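Local coordinates for protein minor fimbrium subunit Mfa5 (Porphyromonas gingivalis ATCC 33277, PDB 6TO1) that serves as an accessory subunit of the minor fimbriae, surface filaments that mediate biofilm formation and adhesion to host cells and other oral bacteria, at residues K424-S429 / H434-S439; D415-G420 / I467-Y472; P419-K424 / G496-N501. All blocks are in the same frame, centred on the assembly; numbering follows the deposited sequence.

Contact 1: residues K424-S429 / H434-S439; sequences KNLTQS and HLLNVS
N425 and L426 face L435 and L436 across a gap that no direct hydrogen bond spans: the closest alpha carbons, those of N425 and L435, stay 7.2 Å apart. Segment 424-429 is an irregular loop, and only 437-438 of the other segment is strand. N425 has a positive phi (74°), a left-handed conformation that asparagine tolerates better than most residues, and there the chain turns away after strand 421-423. Two waters link the segments through L435 O. One accepts from N425 ND2 and donates to L435 O, which lies 2.8 Å from the water oxygen; the other donates to K424 O and, weakly, to L435 O. The loop belongs to a beta sandwich: it leaves the sheet of strand 463-473 and heads for strand 430-431 at the margin of the facing sheet, while strand 437-438 returns to the first sheet. Leucines carry the direct contact. L426 holds CG anti to its carbonyl carbon, beside the backbone N (chi1 -58°), which directs one methyl, CD2, to both partners. It meets L435 CD1 at 3.9 Å as the two side chains slide past each other in opposite directions. The same CD2 lies 3.9 Å from L436 CD1, but here the side chains cross at about a right angle. Branched leucine tips suit this position, since L426 also packs on Y445 and L452 of the facing sheet, whereas L436 bridges V443 and Y469.

Contact 2: residues D415-G420 / I467-Y472; sequences DFVAPG and ITYRIY
Y469 reaches from strand 463-473 toward strand 408-417 and gives its phenolic proton to D415, with OH and D415 OD2 only 2.6 Å apart. A tyrosine is long enough to cross the space between the two sheets and still present a hydroxyl, and its chi1 of 57° sets CG in the crowded position between the backbone N and the carbonyl carbon, from which the ring extends into the interior. D415 comes from the opposite direction. Its CG is anti to the backbone N (chi1 174°), and OD2 receives the hydroxyl through its syn lone pair, on the side of the other carboxylate oxygen. The carboxylate and ring planes are turned 45° against each other. A short branched residue, V417, fills in beside the bond: its CG2 lies 4.2 Å from Y469 OH and 4.4 Å from Y469 CE1. All three side chains are buried, and apolar neighbours including L115 and L452 surround the acid and the ring. Further along, the segments touch only by backbone, between G420 and Y472. The positive phi of G420 suits glycine, which has no side chain to meet the carbonyl oxygen of P419. The Y472 side chain turns away, and its hydroxyl bonds to D104 and K424. The touching parts of the segments run nearly parallel in end-to-end direction, with 8.9 Å between the alpha carbons of V417 and I471. This is the interior of a beta sandwich, and the buried acid beside N501, whose side chain is covalently linked to a lysine, is characteristic of intramolecular isopeptide domains; D415 is consistent with the acidic residue that accompanies the cross-link in such domains.

Contact 3: residues P419-K424 / G496-N501; sequences PGFIVK and GGFDTN
F421 drives its ring against F498 CB and D499 O, and that is where the contact is tight; T500 lies at the periphery. F421 CE2 comes within 3.8 Å of F498 CB, which lies at the ring edge, near the ring plane, while the two side chains cross at about a right angle. The same CE2 is 3.3 Å from D499 O, which approaches the ring obliquely. With CG beside the backbone N (chi1 -60°), the ring is carried over to the other segment, and the alpha carbons of F421 and T500 are 6.8 Å apart. A flat aromatic suits this buried place, for it can press on a CH2 group and a peptide carbonyl together and still touch V526 beyond. F498 turns its own ring away, to meet W630 edge to face. Just after this packing comes the intramolecular isopeptide of the domain: N501 CG is joined to K94 NZ. Asparagine suits this place, because its side-chain amide can be exchanged for a bond to lysine, and its side-chain nitrogen is absent from the model, as the loss of ammonia in this reaction would imply. T500, buried next to I471 and V526, donates from OG1 to N501 OD1 over 2.8 Å; the hydroxyl stands 51° out of the carbonyl plane, above it rather than on a lone pair, and so adds a grip on the linked amide oxygen. Toward exposed P419 the contact is looser and watery. No direct hydrogen bond joins the segments; instead a water lies 2.8 Å from P419 O and equally far from D499 O, at the edge of the F421 ring, with further acceptors competing for its protons. The carboxylate of D499 finds its partners elsewhere, in N486 and R523.

Overall arrangement
From the N-terminal side, the chain runs down strand 408-417, turns at P419 and G420, and enters strand 421-423, so contacts 2 and 3 start from a shared bend. Contact 1 closes the shortest loop, just four residues between 424-429 and 434-439, and lies nested inside both others. Contact 2 closes when strand 463-473 comes in to face strand 408-417, and contact 3 later still, when 496-501 arrives and leads into strand 501-510. Strand 463-473 is the common element: strands 421-423 and 437-438 both pair with it, and K424 joins R470 and Y472. Together the contacts tie the two sheets of the sandwich at one edge, through its core and beside the isopeptide.

Contact 1: residues K424-S429 / H434-S439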
ATOM      1  N   LYS A 424      11.248  28.356  11.749  1.00 23.56           N
ATOM      2  CA  LYS A 424      10.425  29.554  11.829  1.00 32.75           C
ATOM      3  C   LYS A 424       9.232  29.305  12.737  1.00 31.34           C
ATOM      4  O   LYS A 424       8.549  28.286  12.619  1.00 27.59           O
ATOM      5  CB  LYS A 424       9.977  29.940  10.420  1.00 32.79           C
ATOM      6  CG  LYS A 424       9.132  31.213  10.343  1.00 36.72           C
ATOM      7  CD  LYS A 424       8.800  31.544   8.902  1.00 40.82           C
ATOM      8  CE  LYS A 424       7.941  32.811   8.773  1.00 44.77           C
ATOM      9  NZ  LYS A 424       8.659  34.004   9.275  1.00 60.75           N
ATOM     10  N   ASN A 425       9.052  30.206  13.697  1.00 29.54           N
ATOM     11  CA  ASN A 425       7.883  30.357  14.561  1.00 33.82           C
ATOM     12  C   ASN A 425       7.756  29.301  15.641  1.00 38.69           C
ATOM     13  O   ASN A 425       6.725  29.253  16.321  1.00 38.54           O
ATOM     14  CB  ASN A 425       6.577  30.395  13.762  1.00 35.61           C
ATOM     15  CG  ASN A 425       6.426  31.667  12.959  1.00 45.36           C
ATOM     16  OD1 ASN A 425       7.021  32.692  13.291  1.00 42.66           O
ATOM     17  ND2 ASN A 425       5.658  31.601  11.880  1.00 49.18           N
ATOM     18  N   LEU A 426       8.762  28.461  15.839  1.00 32.16           N
ATOM     19  CA  LEU A 426       8.699  27.439  16.880  1.00 32.59           C
ATOM     20  C   LEU A 426       9.480  27.973  18.081  1.00 43.93           C
ATOM     21  O   LEU A 426      10.715  27.971  18.092  1.00 41.57           O
ATOM     22  CB  LEU A 426       9.242  26.104  16.388  1.00 35.01           C
ATOM     23  CG  LEU A 426       8.535  25.526  15.163  1.00 27.40           C
ATOM     24  CD1 LEU A 426       8.819  24.004  15.078  1.00 27.60           C
ATOM     25  CD2 LEU A 426       7.044  25.775  15.124  1.00 33.51           C
ATOM     26  N   THR A 427       8.745  28.448  19.086  1.00 43.23           N
ATOM     27  CA  THR A 427       9.346  29.048  20.266  1.00 55.97           C
ATOM     28  C   THR A 427       9.203  28.192  21.512  1.00 58.64           C
ATOM     29  O   THR A 427      10.001  28.352  22.442  1.00 59.05           O
ATOM     30  CB  THR A 427       8.714  30.419  20.551  1.00 56.10           C
ATOM     31  OG1 THR A 427       7.315  30.248  20.820  1.00 58.66           O
ATOM     32  CG2 THR A 427       8.891  31.344  19.366  1.00 55.51           C
ATOM     33  N   GLN A 428       8.219  27.296  21.558  1.00 47.16           N
ATOM     34  CA  GLN A 428       8.033  26.458  22.729  1.00 43.99           C
ATOM     35  C   GLN A 428       7.679  25.035  22.323  1.00 51.07           C
ATOM     36  O   GLN A 428       7.165  24.777  21.232  1.00 39.55           O
ATOM     37  CB  GLN A 428       6.948  27.019  23.661  1.00 53.41           C
ATOM     38  CG  GLN A 428       5.643  27.346  22.977  1.00 45.14           C
ATOM     39  CD  GLN A 428       4.624  27.948  23.935  1.00 58.00           C
ATOM     40  OE1 GLN A 428       4.695  27.750  25.145  1.00 56.90           O
ATOM     41  NE2 GLN A 428       3.672  28.685  23.392  1.00 42.19           N
ATOM     42  N   SER A 429       7.954  24.115  23.239  1.00 44.36           N
ATOM     43  CA  SER A 429       7.628  22.721  23.032  1.00 38.27           C
ATOM     44  C   SER A 429       6.115  22.527  23.023  1.00 47.15           C
ATOM     45  O   SER A 429       5.347  23.316  23.580  1.00 37.86           O
ATOM     46  CB  SER A 429       8.266  21.865  24.121  1.00 38.63           C
ATOM     47  OG  SER A 429       9.673  22.010  24.135  1.00 34.53           O
ATOM     48  N   HIS A 434      -0.305  23.045  13.747  0.56 34.20           N
ATOM     49  CA  HIS A 434      -0.920  24.171  13.052  0.56 33.23           C
ATOM     50  C   HIS A 434       0.047  25.310  12.782  0.56 34.35           C
ATOM     51  O   HIS A 434      -0.369  26.334  12.235  0.56 38.02           O
ATOM     52  CB  HIS A 434      -2.133  24.652  13.859  0.56 38.97           C
ATOM     53  CG  HIS A 434      -3.026  23.527  14.277  0.56 36.12           C
ATOM     54  ND1 HIS A 434      -3.830  22.851  13.385  0.56 44.82           N
ATOM     55  CD2 HIS A 434      -3.188  22.912  15.471  0.56 38.48           C
ATOM     56  CE1 HIS A 434      -4.473  21.888  14.019  0.56 37.71           C
ATOM     57  NE2 HIS A 434      -4.102  21.904  15.286  0.56 40.27           N
ATOM     58  N   LEU A 435       1.327  25.140  13.101  1.00 33.43           N
ATOM     59  CA  LEU A 435       2.360  26.097  12.738  1.00 31.98           C
ATOM     60  C   LEU A 435       3.194  25.629  11.553  1.00 38.06           C
ATOM     61  O   LEU A 435       4.032  26.399  11.059  1.00 36.76           O
ATOM     62  CB  LEU A 435       3.272  26.340  13.935  1.00 34.06           C
ATOM     63  CG  LEU A 435       2.588  26.925  15.180  1.00 33.21           C
ATOM     64  CD1 LEU A 435       3.569  27.049  16.331  1.00 37.05           C
ATOM     65  CD2 LEU A 435       1.981  28.264  14.811  1.00 41.37           C
ATOM     66  N   LEU A 436       2.986  24.388  11.110  1.00 28.35           N
ATOM     67  CA  LEU A 436       3.623  23.772   9.955  1.00 40.62           C
ATOM     68  C   LEU A 436       2.565  23.417   8.915  1.00 38.44           C
ATOM     69  O   LEU A 436       1.363  23.459   9.177  1.00 37.71           O
ATOM     70  CB  LEU A 436       4.368  22.493  10.355  1.00 34.82           C
ATOM     71  CG  LEU A 436       5.736  22.646  10.992  1.00 36.57           C
ATOM     72  CD1 LEU A 436       5.689  23.544  12.203  1.00 46.59           C
ATOM     73  CD2 LEU A 436       6.289  21.279  11.395  1.00 43.52           C
ATOM     74  N   ASN A 437       3.012  23.033   7.724  1.00 31.56           N
ATOM     75  CA  ASN A 437       2.126  22.470   6.705  1.00 28.22           C
ATOM     76  C   ASN A 437       2.226  20.951   6.826  1.00 33.62           C
ATOM     77  O   ASN A 437       3.265  20.369   6.499  1.00 26.12           O
ATOM     78  CB  ASN A 437       2.528  22.962   5.317  1.00 33.71           C
ATOM     79  CG  ASN A 437       1.643  22.410   4.219  1.00 54.41           C
ATOM     80  OD1 ASN A 437       0.635  21.745   4.480  1.00 65.77           O
ATOM     81  ND2 ASN A 437       2.018  22.686   2.973  1.00 64.31           N
ATOM     82  N   VAL A 438       1.156  20.317   7.308  1.00 31.72           N
ATOM     83  CA  VAL A 438       1.143  18.892   7.642  1.00 32.71           C
ATOM     84  C   VAL A 438      -0.036  18.240   6.931  1.00 33.16           C
ATOM     85  O   VAL A 438      -1.184  18.604   7.195  1.00 29.58           O
ATOM     86  CB  VAL A 438       1.020  18.678   9.162  1.00 32.10           C
ATOM     87  CG1 VAL A 438       0.902  17.189   9.487  1.00 39.91           C
ATOM     88  CG2 VAL A 438       2.179  19.295   9.879  1.00 37.76           C
ATOM     89  N   SER A 439       0.238  17.273   6.048  1.00 29.87           N
ATOM     90  CA  SER A 439      -0.842  16.693   5.252  1.00 25.60           C
ATOM     91  C   SER A 439      -1.646  15.665   6.038  1.00 31.38           C
ATOM     92  O   SER A 439      -2.843  15.503   5.787  1.00 29.64           O
ATOM     93  CB  SER A 439      -0.284  16.061   3.977  1.00 29.88           C
ATOM     94  OG  SER A 439       0.373  14.840   4.278  1.00 24.23           O
TER
HETATM   95  O   HOH W   1       7.360  26.653  10.802  1.00 42.49           O
HETATM   96  O   HOH W   2       4.538  29.133  11.141  1.00 49.13           O

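Contact 2: residues D415-G420 / I467-Y472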
ATOM      1  N   ASP A 415      12.935  13.940  13.520  1.00 21.76           N
ATOM      2  CA  ASP A 415      13.700  14.838  12.663  1.00 19.57           C
ATOM      3  C   ASP A 415      14.396  15.835  13.581  1.00 18.35           C
ATOM      4  O   ASP A 415      13.731  16.663  14.201  1.00 21.15           O
ATOM      5  CB  ASP A 415      12.762  15.527  11.678  1.00 17.91           C
ATOM      6  CG  ASP A 415      13.438  16.591  10.831  1.00 20.31           C
ATOM      7  OD1 ASP A 415      14.667  16.586  10.666  1.00 22.50           O
ATOM      8  OD2 ASP A 415      12.688  17.427  10.290  1.00 22.91           O
ATOM      9  N   PHE A 416      15.709  15.690  13.714  1.00 18.24           N
ATOM     10  CA  PHE A 416      16.535  16.547  14.560  1.00 19.90           C
ATOM     11  C   PHE A 416      17.103  17.638  13.664  1.00 21.94           C
ATOM     12  O   PHE A 416      17.916  17.361  12.778  1.00 23.58           O
ATOM     13  CB  PHE A 416      17.654  15.749  15.223  1.00 23.79           C
ATOM     14  CG  PHE A 416      17.189  14.809  16.320  1.00 22.59           C
ATOM     15  CD1 PHE A 416      17.050  15.246  17.623  1.00 29.77           C
ATOM     16  CD2 PHE A 416      16.911  13.480  16.030  1.00 30.22           C
ATOM     17  CE1 PHE A 416      16.641  14.374  18.623  1.00 31.24           C
ATOM     18  CE2 PHE A 416      16.497  12.617  17.019  1.00 29.11           C
ATOM     19  CZ  PHE A 416      16.382  13.055  18.312  1.00 31.70           C
ATOM     20  N   VAL A 417      16.681  18.878  13.891  1.00 21.50           N
ATOM     21  CA  VAL A 417      17.208  19.995  13.115  1.00 20.14           C
ATOM     22  C   VAL A 417      18.651  20.271  13.507  1.00 21.73           C
ATOM     23  O   VAL A 417      19.027  20.191  14.681  1.00 23.60           O
ATOM     24  CB  VAL A 417      16.315  21.238  13.296  1.00 21.73           C
ATOM     25  CG1 VAL A 417      16.861  22.390  12.512  1.00 22.50           C
ATOM     26  CG2 VAL A 417      14.889  20.902  12.856  1.00 25.45           C
ATOM     27  N   ALA A 418      19.473  20.565  12.510  1.00 20.34           N
ATOM     28  CA  ALA A 418      20.909  20.608  12.694  1.00 17.31           C
ATOM     29  C   ALA A 418      21.359  21.930  13.318  1.00 23.36           C
ATOM     30  O   ALA A 418      20.634  22.939  13.284  1.00 20.31           O
ATOM     31  CB  ALA A 418      21.629  20.427  11.360  1.00 18.05           C
ATOM     32  N   PRO A 419      22.547  21.931  13.913  1.00 21.42           N
ATOM     33  CA  PRO A 419      23.083  23.166  14.505  1.00 23.59           C
ATOM     34  C   PRO A 419      23.235  24.250  13.454  1.00 19.38           C
ATOM     35  O   PRO A 419      23.641  24.000  12.318  1.00 21.57           O
ATOM     36  CB  PRO A 419      24.451  22.746  15.066  1.00 32.87           C
ATOM     37  CG  PRO A 419      24.386  21.279  15.203  1.00 42.14           C
ATOM     38  CD  PRO A 419      23.434  20.778  14.133  1.00 26.04           C
ATOM     39  N   GLY A 420      22.935  25.480  13.858  1.00 22.74           N
ATOM     40  CA  GLY A 420      23.009  26.592  12.953  1.00 21.55           C
ATOM     41  C   GLY A 420      21.698  26.970  12.313  1.00 26.27           C
ATOM     42  O   GLY A 420      21.624  28.033  11.691  1.00 24.83           O
ATOM     43  N   ILE A 467       5.240  16.781   5.489  1.00 21.88           N
ATOM     44  CA  ILE A 467       5.308  17.945   6.351  1.00 21.62           C
ATOM     45  C   ILE A 467       6.310  18.887   5.702  1.00 22.65           C
ATOM     46  O   ILE A 467       7.288  18.457   5.073  1.00 20.33           O
ATOM     47  CB  ILE A 467       5.722  17.653   7.804  1.00 27.97           C
ATOM     48  CG1 ILE A 467       7.143  17.122   7.887  1.00 27.46           C
ATOM     49  CG2 ILE A 467       4.722  16.700   8.473  1.00 26.94           C
ATOM     50  CD1 ILE A 467       7.605  16.969   9.317  1.00 35.00           C
ATOM     51  N   THR A 468       6.055  20.189   5.858  1.00 24.14           N
ATOM     52  CA  THR A 468       6.947  21.216   5.349  1.00 24.61           C
ATOM     53  C   THR A 468       7.035  22.312   6.406  1.00 21.43           C
ATOM     54  O   THR A 468       6.011  22.727   6.955  1.00 22.44           O
ATOM     55  CB  THR A 468       6.446  21.806   4.034  1.00 27.25           C
ATOM     56  OG1 THR A 468       6.367  20.781   3.042  1.00 26.38           O
ATOM     57  CG2 THR A 468       7.383  22.907   3.546  1.00 26.91           C
ATOM     58  N   TYR A 469       8.259  22.745   6.687  1.00 21.71           N
ATOM     59  CA  TYR A 469       8.555  23.807   7.643  1.00 22.98           C
ATOM     60  C   TYR A 469       9.688  24.653   7.089  1.00 27.76           C
ATOM     61  O   TYR A 469      10.539  24.165   6.343  1.00 21.86           O
ATOM     62  CB  TYR A 469       8.932  23.240   9.030  1.00 22.70           C
ATOM     63  CG  TYR A 469      10.103  22.279   9.057  1.00 19.54           C
ATOM     64  CD1 TYR A 469      11.396  22.735   9.278  1.00 19.37           C
ATOM     65  CD2 TYR A 469       9.926  20.899   8.871  1.00 17.39           C
ATOM     66  CE1 TYR A 469      12.483  21.865   9.307  1.00 23.96           C
ATOM     67  CE2 TYR A 469      11.028  20.019   8.897  1.00 20.57           C
ATOM     68  CZ  TYR A 469      12.294  20.501   9.126  1.00 22.39           C
ATOM     69  OH  TYR A 469      13.393  19.662   9.172  1.00 24.33           O
ATOM     70  N   ARG A 470       9.707  25.927   7.477  1.00 23.83           N
ATOM     71  CA  ARG A 470      10.762  26.846   7.076  1.00 21.76           C
ATOM     72  C   ARG A 470      11.847  26.918   8.143  1.00 20.40           C
ATOM     73  O   ARG A 470      11.552  26.960   9.345  1.00 20.74           O
ATOM     74  CB  ARG A 470      10.204  28.246   6.821  1.00 27.49           C
ATOM     75  CG  ARG A 470      11.222  29.218   6.250  1.00 25.89           C
ATOM     76  CD  ARG A 470      10.571  30.432   5.572  1.00 30.74           C
ATOM     77  NE  ARG A 470       9.874  30.036   4.354  1.00 25.46           N
ATOM     78  CZ  ARG A 470       9.345  30.884   3.479  1.00 36.69           C
ATOM     79  NH1 ARG A 470       9.444  32.199   3.672  1.00 32.42           N
ATOM     80  NH2 ARG A 470       8.741  30.414   2.401  1.00 27.84           N
ATOM     81  N   ILE A 471      13.095  26.895   7.693  1.00 22.78           N
ATOM     82  CA  ILE A 471      14.244  27.088   8.569  1.00 18.62           C
ATOM     83  C   ILE A 471      14.961  28.373   8.171  1.00 19.26           C
ATOM     84  O   ILE A 471      15.005  28.756   6.998  1.00 23.01           O
ATOM     85  CB  ILE A 471      15.263  25.924   8.570  1.00 20.05           C
ATOM     86  CG1 ILE A 471      15.828  25.677   7.184  1.00 19.84           C
ATOM     87  CG2 ILE A 471      14.649  24.664   9.155  1.00 23.82           C
ATOM     88  CD1 ILE A 471      16.901  24.591   7.150  1.00 25.02           C
ATOM     89  N   TYR A 472      15.574  29.003   9.164  1.00 25.56           N
ATOM     90  CA  TYR A 472      16.466  30.124   8.941  1.00 20.70           C
ATOM     91  C   TYR A 472      17.861  29.765   9.431  1.00 18.18           C
ATOM     92  O   TYR A 472      18.016  29.080  10.447  1.00 21.39           O
ATOM     93  CB  TYR A 472      16.020  31.368   9.717  1.00 23.08           C
ATOM     94  CG  TYR A 472      14.732  31.989   9.281  1.00 24.55           C
ATOM     95  CD1 TYR A 472      14.550  32.418   7.982  1.00 25.24           C
ATOM     96  CD2 TYR A 472      13.696  32.164  10.186  1.00 30.89           C
ATOM     97  CE1 TYR A 472      13.356  33.009   7.591  1.00 25.48           C
ATOM     98  CE2 TYR A 472      12.493  32.749   9.795  1.00 38.65           C
ATOM     99  CZ  TYR A 472      12.340  33.171   8.500  1.00 37.44           C
ATOM    100  OH  TYR A 472      11.161  33.754   8.087  1.00 46.72           O
TER

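Contact 3: residues P419-K424 / G496-N501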
ATOM      1  N   PRO A 419      22.547  21.931  13.913  1.00 21.42           N
ATOM      2  CA  PRO A 419      23.083  23.166  14.505  1.00 23.59           C
ATOM      3  C   PRO A 419      23.235  24.250  13.454  1.00 19.38           C
ATOM      4  O   PRO A 419      23.641  24.000  12.318  1.00 21.57           O
ATOM      5  CB  PRO A 419      24.451  22.746  15.066  1.00 32.87           C
ATOM      6  CG  PRO A 419      24.386  21.279  15.203  1.00 42.14           C
ATOM      7  CD  PRO A 419      23.434  20.778  14.133  1.00 26.04           C
ATOM      8  N   GLY A 420      22.935  25.480  13.858  1.00 22.74           N
ATOM      9  CA  GLY A 420      23.009  26.592  12.953  1.00 21.55           C
ATOM     10  C   GLY A 420      21.698  26.970  12.313  1.00 26.27           C
ATOM     11  O   GLY A 420      21.624  28.033  11.691  1.00 24.83           O
ATOM     12  N   PHE A 421      20.662  26.151  12.456  1.00 22.92           N
ATOM     13  CA  PHE A 421      19.366  26.411  11.835  1.00 23.81           C
ATOM     14  C   PHE A 421      18.253  26.368  12.864  1.00 25.90           C
ATOM     15  O   PHE A 421      18.276  25.568  13.800  1.00 25.93           O
ATOM     16  CB  PHE A 421      19.144  25.405  10.691  1.00 22.06           C
ATOM     17  CG  PHE A 421      20.197  25.503   9.649  1.00 23.15           C
ATOM     18  CD1 PHE A 421      20.100  26.444   8.636  1.00 20.84           C
ATOM     19  CD2 PHE A 421      21.339  24.732   9.739  1.00 24.93           C
ATOM     20  CE1 PHE A 421      21.106  26.591   7.719  1.00 22.21           C
ATOM     21  CE2 PHE A 421      22.355  24.867   8.821  1.00 26.96           C
ATOM     22  CZ  PHE A 421      22.237  25.786   7.798  1.00 24.00           C
ATOM     23  N   ILE A 422      17.300  27.277  12.704  1.00 20.31           N
ATOM     24  CA  ILE A 422      16.131  27.334  13.569  1.00 23.71           C
ATOM     25  C   ILE A 422      14.876  27.270  12.716  1.00 19.97           C
ATOM     26  O   ILE A 422      14.873  27.662  11.545  1.00 23.92           O
ATOM     27  CB  ILE A 422      16.154  28.600  14.431  1.00 26.72           C
ATOM     28  CG1 ILE A 422      16.123  29.828  13.546  1.00 27.74           C
ATOM     29  CG2 ILE A 422      17.426  28.650  15.281  1.00 28.47           C
ATOM     30  CD1 ILE A 422      16.278  31.131  14.350  1.00 49.63           C
ATOM     31  N   VAL A 423      13.823  26.732  13.304  1.00 22.61           N
ATOM     32  CA  VAL A 423      12.566  26.530  12.611  1.00 27.76           C
ATOM     33  C   VAL A 423      11.707  27.759  12.839  1.00 27.91           C
ATOM     34  O   VAL A 423      11.479  28.168  13.981  1.00 27.18           O
ATOM     35  CB  VAL A 423      11.853  25.257  13.093  1.00 28.73           C
ATOM     36  CG1 VAL A 423      10.573  25.067  12.291  1.00 21.95           C
ATOM     37  CG2 VAL A 423      12.738  24.042  12.929  1.00 22.68           C
ATOM     38  N   LYS A 424      11.248  28.356  11.749  1.00 23.56           N
ATOM     39  CA  LYS A 424      10.425  29.554  11.829  1.00 32.75           C
ATOM     40  C   LYS A 424       9.232  29.305  12.737  1.00 31.34           C
ATOM     41  O   LYS A 424       8.549  28.286  12.619  1.00 27.59           O
ATOM     42  CB  LYS A 424       9.977  29.940  10.420  1.00 32.79           C
ATOM     43  CG  LYS A 424       9.132  31.213  10.343  1.00 36.72           C
ATOM     44  CD  LYS A 424       8.800  31.544   8.902  1.00 40.82           C
ATOM     45  CE  LYS A 424       7.941  32.811   8.773  1.00 44.77           C
ATOM     46  NZ  LYS A 424       8.659  34.004   9.275  1.00 60.75           N
ATOM     47  N   GLY A 496      28.252  19.911  -0.423  1.00 21.83           N
ATOM     48  CA  GLY A 496      29.282  20.308   0.514  1.00 25.12           C
ATOM     49  C   GLY A 496      28.859  21.308   1.575  1.00 31.99           C
ATOM     50  O   GLY A 496      29.710  21.779   2.332  1.00 26.48           O
ATOM     51  N   GLY A 497      27.582  21.644   1.658  1.00 25.19           N
ATOM     52  CA  GLY A 497      27.113  22.630   2.607  1.00 23.43           C
ATOM     53  C   GLY A 497      26.900  22.055   3.989  1.00 18.79           C
ATOM     54  O   GLY A 497      27.307  20.931   4.319  1.00 24.52           O
ATOM     55  N   PHE A 498      26.251  22.864   4.814  1.00 18.95           N
ATOM     56  CA  PHE A 498      25.869  22.474   6.153  1.00 21.56           C
ATOM     57  C   PHE A 498      24.643  21.585   6.085  1.00 18.43           C
ATOM     58  O   PHE A 498      23.739  21.846   5.286  1.00 21.51           O
ATOM     59  CB  PHE A 498      25.513  23.699   6.975  1.00 19.47           C
ATOM     60  CG  PHE A 498      26.681  24.619   7.254  1.00 21.50           C
ATOM     61  CD1 PHE A 498      27.873  24.109   7.713  1.00 23.79           C
ATOM     62  CD2 PHE A 498      26.540  25.993   7.114  1.00 21.03           C
ATOM     63  CE1 PHE A 498      28.931  24.931   7.993  1.00 24.33           C
ATOM     64  CE2 PHE A 498      27.594  26.846   7.407  1.00 18.10           C
ATOM     65  CZ  PHE A 498      28.797  26.309   7.841  1.00 22.91           C
ATOM     66  N   ASP A 499      24.583  20.595   6.972  1.00 21.11           N
ATOM     67  CA  ASP A 499      23.349  19.835   7.156  1.00 20.04           C
ATOM     68  C   ASP A 499      22.207  20.749   7.602  1.00 21.56           C
ATOM     69  O   ASP A 499      22.382  21.581   8.495  1.00 23.55           O
ATOM     70  CB  ASP A 499      23.521  18.778   8.235  1.00 19.00           C
ATOM     71  CG  ASP A 499      24.142  17.486   7.715  1.00 23.89           C
ATOM     72  OD1 ASP A 499      23.626  16.914   6.735  1.00 23.43           O
ATOM     73  OD2 ASP A 499      25.134  17.052   8.321  1.00 25.37           O
ATOM     74  N   THR A 500      21.012  20.525   7.047  1.00 18.11           N
ATOM     75  CA  THR A 500      19.808  21.069   7.668  1.00 21.04           C
ATOM     76  C   THR A 500      19.287  20.160   8.776  1.00 20.94           C
ATOM     77  O   THR A 500      18.644  20.633   9.728  1.00 18.92           O
ATOM     78  CB  THR A 500      18.701  21.282   6.638  1.00 23.89           C
ATOM     79  OG1 THR A 500      18.350  20.028   6.051  1.00 21.27           O
ATOM     80  CG2 THR A 500      19.135  22.215   5.521  1.00 23.84           C
ATOM     81  N   ASN A 501      19.553  18.862   8.665  1.00 18.40           N
ATOM     82  CA  ASN A 501      19.101  17.870   9.625  1.00 17.67           C
ATOM     83  C   ASN A 501      20.291  17.084  10.156  1.00 18.41           C
ATOM     84  O   ASN A 501      21.195  16.732   9.398  1.00 19.16           O
ATOM     85  CB  ASN A 501      18.119  16.815   8.996  1.00 20.26           C
ATOM     86  CG  ASN A 501      17.006  17.402   8.207  1.00 24.97           C
ATOM     87  OD1 ASN A 501      16.894  18.587   7.951  1.00 21.95           O
TER
HETATM   88  O   HOH W   3      24.429  22.228  10.266  1.00 24.61           O